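Local coordinates for putative mannose-1-phosphate guanylyl transferase (Thermus thermophilus, PDB 2CU2), which probably transfers a guanylyl group from GTP to mannose 1-phosphate, making GDP-mannose, at residues 120-123 with 124-127; 143-146 with 147-150; 195-198 with 199-203; 233-236 with 237-241. All coordinates share one frame; numbering follows the deposited sequence.

The four contacts follow one another along the chain, and none nests in or crosses another. Each is local and closes over only a few residues. Contact 1 lies on helix 115-128, which packs against the central sheet. Contact 2 folds the loop between strands 134-139 and 150-157. Contact 3 lies on helix 194-204, directly after strand 184-192. Contact 4 covers helix 233-238 and the turn that leads on towards strand 244-249. Contacts 3 and 4 touch: M197 meets M238 and I233, while L200 and F201 meet V237. Contacts 1 and 2 stand apart, their centres about 24 Å from each other. All four lie within the nucleotidyl transferase region.

Contact 1 (120-123 with 124-127); sequences EALA and TMLE
L122 and M125 turn CG the same way, beside the backbone N and away from the carbonyl carbon (chi1 -78° for L122, -82° for M125). They stand three residues apart, so both side chains emerge on the same flank of the helix. In M125 the straight chi2 (177°) carries the sulfur SD up to the branch CD2 of L122, 3.9 Å away, and the two side chains cross obliquely. M125 CG also lies against the backbone, 3.4 Å from A121 O.

T124 sits on another flank. Its OG1 is placed beside its own backbone N, which directs the hydroxyl back along the helix to 3.1 Å from E120 O. The same carbonyl oxygen accepts the T124 N-H at 3.1 Å (T124 N to E120 O). Three more backbone bonds continue the series. M125 N reaches A121 O at 3.0 Å, and L126 N reaches L122 O at 3.0 Å. The last, from E127 N to A123 O, is longer at 3.3 Å. L126 O accepts a hydrogen bond from R102 NE.

The buried flank is apolar. M125 touches V135, L137, V189, A191 and V247 of the sheet, and L122 joins it on V189. E120 and E127 lie on the exposed side, and the E120 side chain is about 5 Å from a bound sulfate. This is a regular alpha-helical turn with i to i+4 bonds, in a helix that covers the central sheet of an alpha/beta nucleotidyl transferase fold of the GT-A type.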
ATOM      1  N   GLU A 120      35.721  17.985   4.529  1.00 35.35           N
ATOM      2  CA  GLU A 120      37.078  18.114   4.011  1.00 35.83           C
ATOM      3  C   GLU A 120      37.047  18.604   2.566  1.00 35.25           C
ATOM      4  O   GLU A 120      37.870  19.432   2.168  1.00 33.48           O
ATOM      5  CB  GLU A 120      37.823  16.779   4.140  1.00 39.58           C
ATOM      6  CG  GLU A 120      38.283  16.517   5.573  1.00 45.88           C
ATOM      7  CD  GLU A 120      38.917  15.150   5.773  1.00 49.75           C
ATOM      8  OE1 GLU A 120      38.933  14.348   4.814  1.00 51.32           O
ATOM      9  OE2 GLU A 120      39.387  14.875   6.900  1.00 50.56           O
ATOM     10  N   ALA A 121      36.083  18.121   1.786  1.00 34.65           N
ATOM     11  CA  ALA A 121      35.954  18.553   0.393  1.00 34.27           C
ATOM     12  C   ALA A 121      35.571  20.037   0.322  1.00 33.14           C
ATOM     13  O   ALA A 121      36.093  20.786  -0.510  1.00 32.90           O
ATOM     14  CB  ALA A 121      34.902  17.713  -0.325  1.00 32.34           C
ATOM     15  N   LEU A 122      34.652  20.457   1.184  1.00 33.43           N
ATOM     16  CA  LEU A 122      34.217  21.851   1.209  1.00 35.52           C
ATOM     17  C   LEU A 122      35.348  22.767   1.668  1.00 36.08           C
ATOM     18  O   LEU A 122      35.523  23.861   1.132  1.00 34.60           O
ATOM     19  CB  LEU A 122      33.014  22.025   2.135  1.00 36.62           C
ATOM     20  CG  LEU A 122      31.656  21.587   1.578  1.00 39.69           C
ATOM     21  CD1 LEU A 122      30.548  21.935   2.569  1.00 39.93           C
ATOM     22  CD2 LEU A 122      31.410  22.286   0.265  1.00 40.49           C
ATOM     23  N   ALA A 123      36.106  22.320   2.669  1.00 34.87           N
ATOM     24  CA  ALA A 123      37.229  23.103   3.179  1.00 35.66           C
ATOM     25  C   ALA A 123      38.192  23.358   2.031  1.00 36.14           C
ATOM     26  O   ALA A 123      38.697  24.471   1.854  1.00 35.51           O
ATOM     27  CB  ALA A 123      37.938  22.350   4.303  1.00 35.58           C
ATOM     28  N   THR A 124      38.437  22.319   1.240  1.00 35.71           N
ATOM     29  CA  THR A 124      39.342  22.444   0.107  1.00 35.02           C
ATOM     30  C   THR A 124      38.784  23.381  -0.959  1.00 34.81           C
ATOM     31  O   THR A 124      39.537  24.077  -1.637  1.00 35.59           O
ATOM     32  CB  THR A 124      39.633  21.069  -0.505  1.00 34.81           C
ATOM     33  OG1 THR A 124      40.286  20.256   0.479  1.00 36.91           O
ATOM     34  CG2 THR A 124      40.530  21.198  -1.720  1.00 33.30           C
ATOM     35  N   MET A 125      37.463  23.410  -1.101  1.00 33.94           N
ATOM     36  CA  MET A 125      36.836  24.290  -2.083  1.00 33.73           C
ATOM     37  C   MET A 125      37.031  25.747  -1.673  1.00 34.49           C
ATOM     38  O   MET A 125      37.293  26.606  -2.511  1.00 34.42           O
ATOM     39  CB  MET A 125      35.345  23.968  -2.207  1.00 33.31           C
ATOM     40  CG  MET A 125      35.046  22.774  -3.119  1.00 32.54           C
ATOM     41  SD  MET A 125      33.284  22.358  -3.196  1.00 33.51           S
ATOM     42  CE  MET A 125      32.593  23.908  -3.797  1.00 33.38           C
ATOM     43  N   LEU A 126      36.910  26.019  -0.380  1.00 35.04           N
ATOM     44  CA  LEU A 126      37.092  27.373   0.127  1.00 38.04           C
ATOM     45  C   LEU A 126      38.498  27.877  -0.212  1.00 40.29           C
ATOM     46  O   LEU A 126      38.668  29.017  -0.649  1.00 40.07           O
ATOM     47  CB  LEU A 126      36.874  27.403   1.641  1.00 35.56           C
ATOM     48  CG  LEU A 126      35.457  27.039   2.087  1.00 36.01           C
ATOM     49  CD1 LEU A 126      35.396  26.922   3.609  1.00 35.33           C
ATOM     50  CD2 LEU A 126      34.484  28.101   1.584  1.00 33.85           C
ATOM     51  N   GLU A 127      39.495  27.016  -0.033  1.00 41.94           N
ATOM     52  CA  GLU A 127      40.882  27.367  -0.310  1.00 45.80           C
ATOM     53  C   GLU A 127      41.119  27.607  -1.802  1.00 46.09           C
ATOM     54  O   GLU A 127      41.847  28.500  -2.214  1.00 47.67           O
ATOM     55  CB  GLU A 127      41.771  26.223   0.177  1.00 49.12           C
ATOM     56  CG  GLU A 127      41.726  26.057   1.693  1.00 56.14           C
ATOM     57  CD  GLU A 127      43.009  25.408   2.158  1.00 60.39           C
ATOM     58  OE1 GLU A 127      43.390  24.393   1.594  1.00 60.69           O
ATOM     59  OE2 GLU A 127      43.628  25.932   3.080  1.00 63.84           O
TER

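Contact 2 (143-146 with 147-150); sequences RPET and EYGY
E145 OE1 takes two N-H groups of R143, while E145 OE2 takes the backbone N-H of E147 further round the loop. The R143 grip is side-on, with both nitrogens on one oxygen: NE lies 2.9 Å from E145 OE1 and NH2 lies 3.0 Å from it. This is a salt bridge, and OE1 lies near the guanidinium plane. The bond from E147 N to E145 OE2 is 3.0 Å long and uses the anti lone pair.

E145 CG is anti to the backbone N (chi1 -177°). This lays CG over the middle of the Y148 ring, 3.4 Å from the ring centroid, a CH-pi contact. The bend at chi2 then turns the carboxylate to R143 and to E147 N. R143 NH2 also gives a weak bond to Y148 OH, whose stronger partner is D255. The shortest polar bond is made by the E145 backbone: Y150 OH donates to E145 O at 2.6 Å, in the carbonyl plane and on a lone pair. P144 centres an inverse gamma turn, closed by E145 N to R143 O at 2.7 Å.

An alanine at E145 lacks the carboxylate and CG, so R143 would probably be freer to turn, close to the like charge of R264, and the E147 N-H would be left without that acceptor.

The loop joins strand 134-139 to strand 150-157. P144 packs on helix 172-180, and the E147 carboxylate pairs with K169. W185 of strand 184-192 meets the rings of both Y148 and Y150 edge-to-face.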
ATOM      1  N   ARG A 143      27.210   5.360 -12.366  1.00 29.26           N
ATOM      2  CA  ARG A 143      26.257   4.898 -13.372  1.00 28.90           C
ATOM      3  C   ARG A 143      25.995   6.027 -14.376  1.00 29.75           C
ATOM      4  O   ARG A 143      26.155   7.208 -14.058  1.00 26.34           O
ATOM      5  CB  ARG A 143      24.935   4.507 -12.706  1.00 29.88           C
ATOM      6  CG  ARG A 143      24.238   5.694 -12.053  1.00 31.91           C
ATOM      7  CD  ARG A 143      22.889   5.340 -11.444  1.00 31.50           C
ATOM      8  NE  ARG A 143      22.200   6.551 -11.011  1.00 32.39           N
ATOM      9  CZ  ARG A 143      22.559   7.289  -9.961  1.00 33.99           C
ATOM     10  NH1 ARG A 143      23.601   6.940  -9.216  1.00 31.03           N
ATOM     11  NH2 ARG A 143      21.886   8.394  -9.674  1.00 34.12           N
ATOM     12  N   PRO A 144      25.567   5.675 -15.600  1.00 31.31           N
ATOM     13  CA  PRO A 144      25.286   6.666 -16.640  1.00 30.14           C
ATOM     14  C   PRO A 144      23.984   7.402 -16.324  1.00 31.00           C
ATOM     15  O   PRO A 144      22.998   7.255 -17.046  1.00 31.13           O
ATOM     16  CB  PRO A 144      25.156   5.821 -17.911  1.00 31.27           C
ATOM     17  CG  PRO A 144      24.676   4.449 -17.439  1.00 33.18           C
ATOM     18  CD  PRO A 144      25.272   4.318 -16.085  1.00 30.96           C
ATOM     19  N   GLU A 145      23.984   8.185 -15.248  1.00 30.22           N
ATOM     20  CA  GLU A 145      22.793   8.924 -14.846  1.00 32.29           C
ATOM     21  C   GLU A 145      22.487  10.015 -15.869  1.00 33.02           C
ATOM     22  O   GLU A 145      23.347  10.838 -16.188  1.00 32.52           O
ATOM     23  CB  GLU A 145      22.995   9.544 -13.460  1.00 33.16           C
ATOM     24  CG  GLU A 145      21.765  10.264 -12.930  1.00 35.65           C
ATOM     25  CD  GLU A 145      20.518   9.412 -13.015  1.00 36.55           C
ATOM     26  OE1 GLU A 145      20.435   8.398 -12.287  1.00 36.54           O
ATOM     27  OE2 GLU A 145      19.623   9.750 -13.814  1.00 36.25           O
ATOM     28  N   THR A 146      21.259  10.013 -16.374  1.00 33.41           N
ATOM     29  CA  THR A 146      20.837  10.986 -17.380  1.00 34.96           C
ATOM     30  C   THR A 146      20.210  12.259 -16.806  1.00 36.59           C
ATOM     31  O   THR A 146      20.029  13.237 -17.529  1.00 36.80           O
ATOM     32  CB  THR A 146      19.824  10.357 -18.353  1.00 34.59           C
ATOM     33  OG1 THR A 146      18.618  10.038 -17.645  1.00 35.53           O
ATOM     34  CG2 THR A 146      20.397   9.082 -18.958  1.00 33.43           C
ATOM     35  N   GLU A 147      19.885  12.256 -15.518  1.00 35.10           N
ATOM     36  CA  GLU A 147      19.267  13.425 -14.902  1.00 37.30           C
ATOM     37  C   GLU A 147      20.248  14.372 -14.231  1.00 36.78           C
ATOM     38  O   GLU A 147      19.864  15.436 -13.747  1.00 38.21           O
ATOM     39  CB  GLU A 147      18.208  12.993 -13.884  1.00 38.67           C
ATOM     40  CG  GLU A 147      16.955  12.425 -14.518  1.00 41.63           C
ATOM     41  CD  GLU A 147      16.374  13.352 -15.574  1.00 44.67           C
ATOM     42  OE1 GLU A 147      16.139  14.541 -15.270  1.00 47.75           O
ATOM     43  OE2 GLU A 147      16.151  12.890 -16.708  1.00 45.43           O
ATOM     44  N   TYR A 148      21.519  13.992 -14.196  1.00 34.45           N
ATOM     45  CA  TYR A 148      22.522  14.844 -13.572  1.00 31.67           C
ATOM     46  C   TYR A 148      23.277  15.670 -14.596  1.00 30.88           C
ATOM     47  O   TYR A 148      23.259  15.387 -15.800  1.00 31.66           O
ATOM     48  CB  TYR A 148      23.558  14.011 -12.816  1.00 32.15           C
ATOM     49  CG  TYR A 148      23.045  13.236 -11.632  1.00 33.38           C
ATOM     50  CD1 TYR A 148      21.764  13.449 -11.130  1.00 35.25           C
ATOM     51  CD2 TYR A 148      23.868  12.315 -10.980  1.00 34.33           C
ATOM     52  CE1 TYR A 148      21.308  12.762 -10.002  1.00 33.69           C
ATOM     53  CE2 TYR A 148      23.425  11.625  -9.853  1.00 35.04           C
ATOM     54  CZ  TYR A 148      22.146  11.855  -9.372  1.00 34.22           C
ATOM     55  OH  TYR A 148      21.708  11.184  -8.259  1.00 36.78           O
ATOM     56  N   GLY A 149      23.935  16.705 -14.097  1.00 29.41           N
ATOM     57  CA  GLY A 149      24.772  17.524 -14.941  1.00 27.58           C
ATOM     58  C   GLY A 149      26.160  16.951 -14.714  1.00 27.58           C
ATOM     59  O   GLY A 149      26.421  16.358 -13.662  1.00 28.05           O
ATOM     60  N   TYR A 150      27.045  17.103 -15.689  1.00 27.22           N
ATOM     61  CA  TYR A 150      28.409  16.604 -15.573  1.00 30.24           C
ATOM     62  C   TYR A 150      29.390  17.754 -15.750  1.00 31.67           C
ATOM     63  O   TYR A 150      29.016  18.823 -16.234  1.00 31.85           O
ATOM     64  CB  TYR A 150      28.686  15.534 -16.636  1.00 28.80           C
ATOM     65  CG  TYR A 150      27.937  14.230 -16.424  1.00 28.25           C
ATOM     66  CD1 TYR A 150      26.543  14.182 -16.491  1.00 27.37           C
ATOM     67  CD2 TYR A 150      28.627  13.044 -16.161  1.00 27.12           C
ATOM     68  CE1 TYR A 150      25.856  12.988 -16.301  1.00 27.13           C
ATOM     69  CE2 TYR A 150      27.949  11.841 -15.972  1.00 27.26           C
ATOM     70  CZ  TYR A 150      26.566  11.827 -16.040  1.00 26.17           C
ATOM     71  OH  TYR A 150      25.887  10.663 -15.818  1.00 28.90           O
TER

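Contact 3 (195-198 with 199-203); sequences ATMA and ELFRR
M197 and F201 meet one turn apart on helix 194-204, with the methionine chain slanting over the phenylalanine ring. M197 CG is anti to the backbone N (chi1 179°). The bend at chi2 brings SD to the ring, and the bend at chi3 turns the methyl CE away from it. CG lies over one face, 4.2 Å from the F201 ring centroid and off towards the rim. SD approaches the same ring obliquely and comes within 3.7 Å of F201 CE1, a Met-aromatic contact. M197 SD also touches L200 CB at 4.1 Å. The backbone links the same pair: F201 N donates to M197 O at 2.8 Å.

The charged flank is arranged differently. E199 bends at chi2 and offers one carboxylate oxygen to each of two arginines. R202 NH1 pairs with E199 OE1 at 2.6 Å. R203 NE reaches E199 OE2 at 3.0 Å, but that hydrogen bond is weak in angle. The R203 guanidinium turns a face to E199 CG.

The apolar flank is enclosed by other helices. M197 packs on I233, V237 and M238 of helix 233-238 and on V92 of helix 83-98. F201 touches L89 of helix 83-98, and its ring meets that of H208 in helix 206-216.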
ATOM      1  N   ALA A 195      32.416  38.747  -4.265  1.00 35.42           N
ATOM      2  CA  ALA A 195      32.708  39.639  -5.385  1.00 35.87           C
ATOM      3  C   ALA A 195      32.832  38.894  -6.724  1.00 37.12           C
ATOM      4  O   ALA A 195      32.404  39.361  -7.767  1.00 36.13           O
ATOM      5  CB  ALA A 195      33.998  40.407  -5.091  1.00 37.07           C
ATOM      6  N   THR A 196      33.486  37.712  -6.686  1.00 37.05           N
ATOM      7  CA  THR A 196      33.659  36.988  -7.948  1.00 37.67           C
ATOM      8  C   THR A 196      32.318  36.577  -8.573  1.00 36.34           C
ATOM      9  O   THR A 196      32.169  36.481  -9.784  1.00 36.37           O
ATOM     10  CB  THR A 196      34.591  35.784  -7.765  1.00 40.04           C
ATOM     11  OG1 THR A 196      35.871  36.233  -7.309  1.00 45.01           O
ATOM     12  CG2 THR A 196      34.768  35.009  -9.074  1.00 41.31           C
ATOM     13  N   MET A 197      31.316  36.297  -7.711  1.00 35.07           N
ATOM     14  CA  MET A 197      29.997  35.990  -8.270  1.00 34.50           C
ATOM     15  C   MET A 197      29.306  37.256  -8.783  1.00 34.09           C
ATOM     16  O   MET A 197      28.601  37.255  -9.783  1.00 35.15           O
ATOM     17  CB  MET A 197      29.142  35.288  -7.206  1.00 34.45           C
ATOM     18  CG  MET A 197      27.718  34.938  -7.684  1.00 34.96           C
ATOM     19  SD  MET A 197      27.674  34.057  -9.252  1.00 38.51           S
ATOM     20  CE  MET A 197      28.104  32.417  -8.658  1.00 37.94           C
ATOM     21  N   ALA A 198      29.505  38.362  -8.037  1.00 34.23           N
ATOM     22  CA  ALA A 198      28.964  39.629  -8.509  1.00 35.08           C
ATOM     23  C   ALA A 198      29.454  39.928  -9.923  1.00 35.56           C
ATOM     24  O   ALA A 198      28.708  40.324 -10.808  1.00 35.52           O
ATOM     25  CB  ALA A 198      29.418  40.738  -7.557  1.00 31.32           C
ATOM     26  N   GLU A 199      30.778  39.753 -10.105  1.00 37.10           N
ATOM     27  CA  GLU A 199      31.361  40.007 -11.419  1.00 40.35           C
ATOM     28  C   GLU A 199      30.827  39.028 -12.467  1.00 40.10           C
ATOM     29  O   GLU A 199      30.659  39.353 -13.631  1.00 40.30           O
ATOM     30  CB  GLU A 199      32.884  39.897 -11.301  1.00 42.46           C
ATOM     31  CG  GLU A 199      33.623  40.227 -12.607  1.00 49.84           C
ATOM     32  CD  GLU A 199      33.122  41.536 -13.183  1.00 53.52           C
ATOM     33  OE1 GLU A 199      32.804  42.433 -12.423  1.00 55.35           O
ATOM     34  OE2 GLU A 199      33.129  41.672 -14.405  1.00 55.34           O
ATOM     35  N   LEU A 200      30.593  37.775 -12.030  1.00 38.98           N
ATOM     36  CA  LEU A 200      30.030  36.807 -12.967  1.00 38.14           C
ATOM     37  C   LEU A 200      28.619  37.203 -13.409  1.00 38.09           C
ATOM     38  O   LEU A 200      28.220  37.013 -14.549  1.00 36.92           O
ATOM     39  CB  LEU A 200      30.006  35.428 -12.299  1.00 39.06           C
ATOM     40  CG  LEU A 200      31.374  34.739 -12.315  1.00 40.61           C
ATOM     41  CD1 LEU A 200      31.365  33.392 -11.597  1.00 39.80           C
ATOM     42  CD2 LEU A 200      31.911  34.450 -13.716  1.00 40.99           C
ATOM     43  N   PHE A 201      27.831  37.722 -12.438  1.00 36.94           N
ATOM     44  CA  PHE A 201      26.498  38.206 -12.799  1.00 38.71           C
ATOM     45  C   PHE A 201      26.613  39.290 -13.880  1.00 40.75           C
ATOM     46  O   PHE A 201      25.899  39.311 -14.875  1.00 38.92           O
ATOM     47  CB  PHE A 201      25.823  38.812 -11.554  1.00 35.01           C
ATOM     48  CG  PHE A 201      25.195  37.779 -10.644  1.00 35.30           C
ATOM     49  CD1 PHE A 201      25.027  36.461 -11.062  1.00 33.93           C
ATOM     50  CD2 PHE A 201      24.754  38.167  -9.386  1.00 32.61           C
ATOM     51  CE1 PHE A 201      24.427  35.540 -10.206  1.00 34.87           C
ATOM     52  CE2 PHE A 201      24.158  37.240  -8.537  1.00 32.99           C
ATOM     53  CZ  PHE A 201      23.995  35.921  -8.941  1.00 32.33           C
ATOM     54  N   ARG A 202      27.542  40.237 -13.626  1.00 43.04           N
ATOM     55  CA  ARG A 202      27.738  41.353 -14.551  1.00 46.61           C
ATOM     56  C   ARG A 202      28.045  40.879 -15.979  1.00 46.85           C
ATOM     57  O   ARG A 202      27.586  41.444 -16.963  1.00 46.86           O
ATOM     58  CB  ARG A 202      28.892  42.208 -14.027  1.00 49.99           C
ATOM     59  CG  ARG A 202      29.396  43.208 -15.068  1.00 56.95           C
ATOM     60  CD  ARG A 202      29.632  44.596 -14.464  1.00 61.90           C
ATOM     61  NE  ARG A 202      30.821  45.219 -15.055  1.00 69.52           N
ATOM     62  CZ  ARG A 202      31.936  45.259 -14.301  1.00 72.71           C
ATOM     63  NH1 ARG A 202      31.932  44.745 -13.083  1.00 73.91           N
ATOM     64  NH2 ARG A 202      33.048  45.813 -14.793  1.00 73.96           N
ATOM     65  N   ARG A 203      28.881  39.819 -16.072  1.00 47.38           N
ATOM     66  CA  ARG A 203      29.328  39.365 -17.396  1.00 47.31           C
ATOM     67  C   ARG A 203      28.299  38.481 -18.128  1.00 46.38           C
ATOM     68  O   ARG A 203      28.082  38.613 -19.321  1.00 45.52           O
ATOM     69  CB  ARG A 203      30.627  38.567 -17.244  1.00 49.89           C
ATOM     70  CG  ARG A 203      31.811  39.387 -16.738  1.00 53.93           C
ATOM     71  CD  ARG A 203      33.045  38.503 -16.503  1.00 57.62           C
ATOM     72  NE  ARG A 203      34.163  39.303 -16.004  1.00 62.51           N
ATOM     73  CZ  ARG A 203      35.237  38.658 -15.500  1.00 65.35           C
ATOM     74  NH1 ARG A 203      35.281  37.335 -15.469  1.00 66.65           N
ATOM     75  NH2 ARG A 203      36.262  39.373 -15.039  1.00 66.44           N
TER

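Contact 4 (233-236 with 237-241); sequences IDYG and VMEKA
I233 and V237 form the tight side of this turn. I233 CD1 lies 3.5 Å from V237 CG2, and I233 CG1 touches M238 CE at 3.9 Å. Chi1 (-173°) sets I233 CG1 anti to the backbone N, and chi2 then turns CD1 to the valine. M238 N donates to I233 O almost straight (173°) at 2.9 Å, in the carbonyl plane. V237 N donates to the same I233 O at 3.0 Å from above that plane. M238 also touches F190 of strand 184-192.

The outer side is looser. E239 OE2 stands at the edge of the Y235 ring, 3.2 Å from CD1, with the carboxylate and ring planes 75° apart. E239 is crowded against D234 O, so its exact position is less sure. K240 NZ lies over the Y235 ring but 5.0 Å from its centroid, at most a weak cation-pi attraction. With alanine in place of E239, the CD1 edge of Y235 would probably lose its carboxylate neighbour, leaving that side less filled.

The bond from M238 N to I233 O spans five residues instead of four. It marks a pi-type turn, a local widening of the short helix 233-238 within the nucleotidyl transferase fold.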
ATOM      1  N   ILE A 233      21.661  28.471 -11.379  1.00 39.88           N
ATOM      2  CA  ILE A 233      22.976  29.090 -11.359  1.00 40.28           C
ATOM      3  C   ILE A 233      23.948  28.338 -12.270  1.00 41.27           C
ATOM      4  O   ILE A 233      24.924  28.876 -12.773  1.00 39.65           O
ATOM      5  CB  ILE A 233      23.481  29.084  -9.920  1.00 40.58           C
ATOM      6  CG1 ILE A 233      24.780  29.885  -9.818  1.00 40.62           C
ATOM      7  CG2 ILE A 233      23.778  27.638  -9.483  1.00 39.53           C
ATOM      8  CD1 ILE A 233      24.578  31.362 -10.168  1.00 40.30           C
ATOM      9  N   ASP A 234      23.662  27.033 -12.450  1.00 42.95           N
ATOM     10  CA  ASP A 234      24.509  26.214 -13.309  1.00 46.16           C
ATOM     11  C   ASP A 234      24.466  26.691 -14.764  1.00 46.63           C
ATOM     12  O   ASP A 234      25.476  26.805 -15.445  1.00 47.07           O
ATOM     13  CB  ASP A 234      24.013  24.769 -13.226  1.00 48.78           C
ATOM     14  CG  ASP A 234      24.184  24.253 -11.805  1.00 51.28           C
ATOM     15  OD1 ASP A 234      23.355  24.601 -10.964  1.00 54.67           O
ATOM     16  OD2 ASP A 234      25.124  23.502 -11.560  1.00 52.16           O
ATOM     17  N   TYR A 235      23.233  26.934 -15.247  1.00 48.38           N
ATOM     18  CA  TYR A 235      23.067  27.343 -16.637  1.00 49.64           C
ATOM     19  C   TYR A 235      23.332  28.838 -16.827  1.00 48.63           C
ATOM     20  O   TYR A 235      23.885  29.283 -17.824  1.00 47.61           O
ATOM     21  CB  TYR A 235      21.632  27.016 -17.058  1.00 53.57           C
ATOM     22  CG  TYR A 235      21.394  27.459 -18.459  1.00 58.99           C
ATOM     23  CD1 TYR A 235      22.095  26.866 -19.504  1.00 60.79           C
ATOM     24  CD2 TYR A 235      20.409  28.407 -18.741  1.00 60.57           C
ATOM     25  CE1 TYR A 235      21.804  27.200 -20.819  1.00 62.81           C
ATOM     26  CE2 TYR A 235      20.124  28.749 -20.055  1.00 63.16           C
ATOM     27  CZ  TYR A 235      20.819  28.151 -21.091  1.00 63.91           C
ATOM     28  OH  TYR A 235      20.527  28.468 -22.404  1.00 65.44           O
ATOM     29  N   GLY A 236      22.883  29.627 -15.834  1.00 47.25           N
ATOM     30  CA  GLY A 236      22.983  31.075 -15.965  1.00 45.24           C
ATOM     31  C   GLY A 236      24.419  31.582 -15.796  1.00 44.00           C
ATOM     32  O   GLY A 236      24.817  32.600 -16.347  1.00 42.63           O
ATOM     33  N   VAL A 237      25.199  30.855 -14.975  1.00 42.92           N
ATOM     34  CA  VAL A 237      26.538  31.344 -14.662  1.00 41.38           C
ATOM     35  C   VAL A 237      27.625  30.291 -14.895  1.00 41.61           C
ATOM     36  O   VAL A 237      28.589  30.495 -15.622  1.00 41.33           O
ATOM     37  CB  VAL A 237      26.553  31.780 -13.197  1.00 41.80           C
ATOM     38  CG1 VAL A 237      27.990  32.025 -12.740  1.00 41.04           C
ATOM     39  CG2 VAL A 237      25.750  33.057 -13.025  1.00 42.16           C
ATOM     40  N   MET A 238      27.465  29.146 -14.210  1.00 42.23           N
ATOM     41  CA  MET A 238      28.538  28.157 -14.189  1.00 43.10           C
ATOM     42  C   MET A 238      28.991  27.726 -15.588  1.00 43.84           C
ATOM     43  O   MET A 238      30.174  27.622 -15.884  1.00 44.05           O
ATOM     44  CB  MET A 238      28.058  26.948 -13.386  1.00 42.74           C
ATOM     45  CG  MET A 238      27.937  27.258 -11.892  1.00 44.64           C
ATOM     46  SD  MET A 238      29.330  28.219 -11.282  1.00 45.37           S
ATOM     47  CE  MET A 238      28.529  28.931  -9.837  1.00 47.71           C
ATOM     48  N   GLU A 239      28.005  27.430 -16.453  1.00 43.90           N
ATOM     49  CA  GLU A 239      28.348  26.907 -17.772  1.00 46.27           C
ATOM     50  C   GLU A 239      29.072  27.940 -18.641  1.00 46.34           C
ATOM     51  O   GLU A 239      29.611  27.639 -19.699  1.00 46.38           O
ATOM     52  CB  GLU A 239      27.060  26.442 -18.454  1.00 47.63           C
ATOM     53  CG  GLU A 239      26.403  25.276 -17.712  1.00 52.31           C
ATOM     54  CD  GLU A 239      25.114  24.897 -18.406  1.00 54.79           C
ATOM     55  OE1 GLU A 239      24.350  24.126 -17.841  1.00 53.96           O
ATOM     56  OE2 GLU A 239      24.886  25.375 -19.516  1.00 55.91           O
ATOM     57  N   LYS A 240      29.046  29.202 -18.174  1.00 45.98           N
ATOM     58  CA  LYS A 240      29.704  30.262 -18.938  1.00 46.06           C
ATOM     59  C   LYS A 240      30.980  30.770 -18.253  1.00 45.31           C
ATOM     60  O   LYS A 240      31.782  31.498 -18.829  1.00 44.47           O
ATOM     61  CB  LYS A 240      28.705  31.406 -19.130  1.00 49.25           C
ATOM     62  CG  LYS A 240      27.262  30.907 -19.261  1.00 53.10           C
ATOM     63  CD  LYS A 240      26.544  31.497 -20.478  1.00 55.68           C
ATOM     64  CE  LYS A 240      25.192  30.827 -20.744  1.00 58.48           C
ATOM     65  NZ  LYS A 240      24.112  31.776 -20.482  1.00 61.55           N
ATOM     66  N   ALA A 241      31.150  30.390 -16.968  1.00 44.64           N
ATOM     67  CA  ALA A 241      32.310  30.863 -16.207  1.00 45.15           C
ATOM     68  C   ALA A 241      33.648  30.388 -16.797  1.00 46.14           C
ATOM     69  O   ALA A 241      33.836  29.229 -17.144  1.00 46.21           O
ATOM     70  CB  ALA A 241      32.176  30.363 -14.766  1.00 45.46           C
TER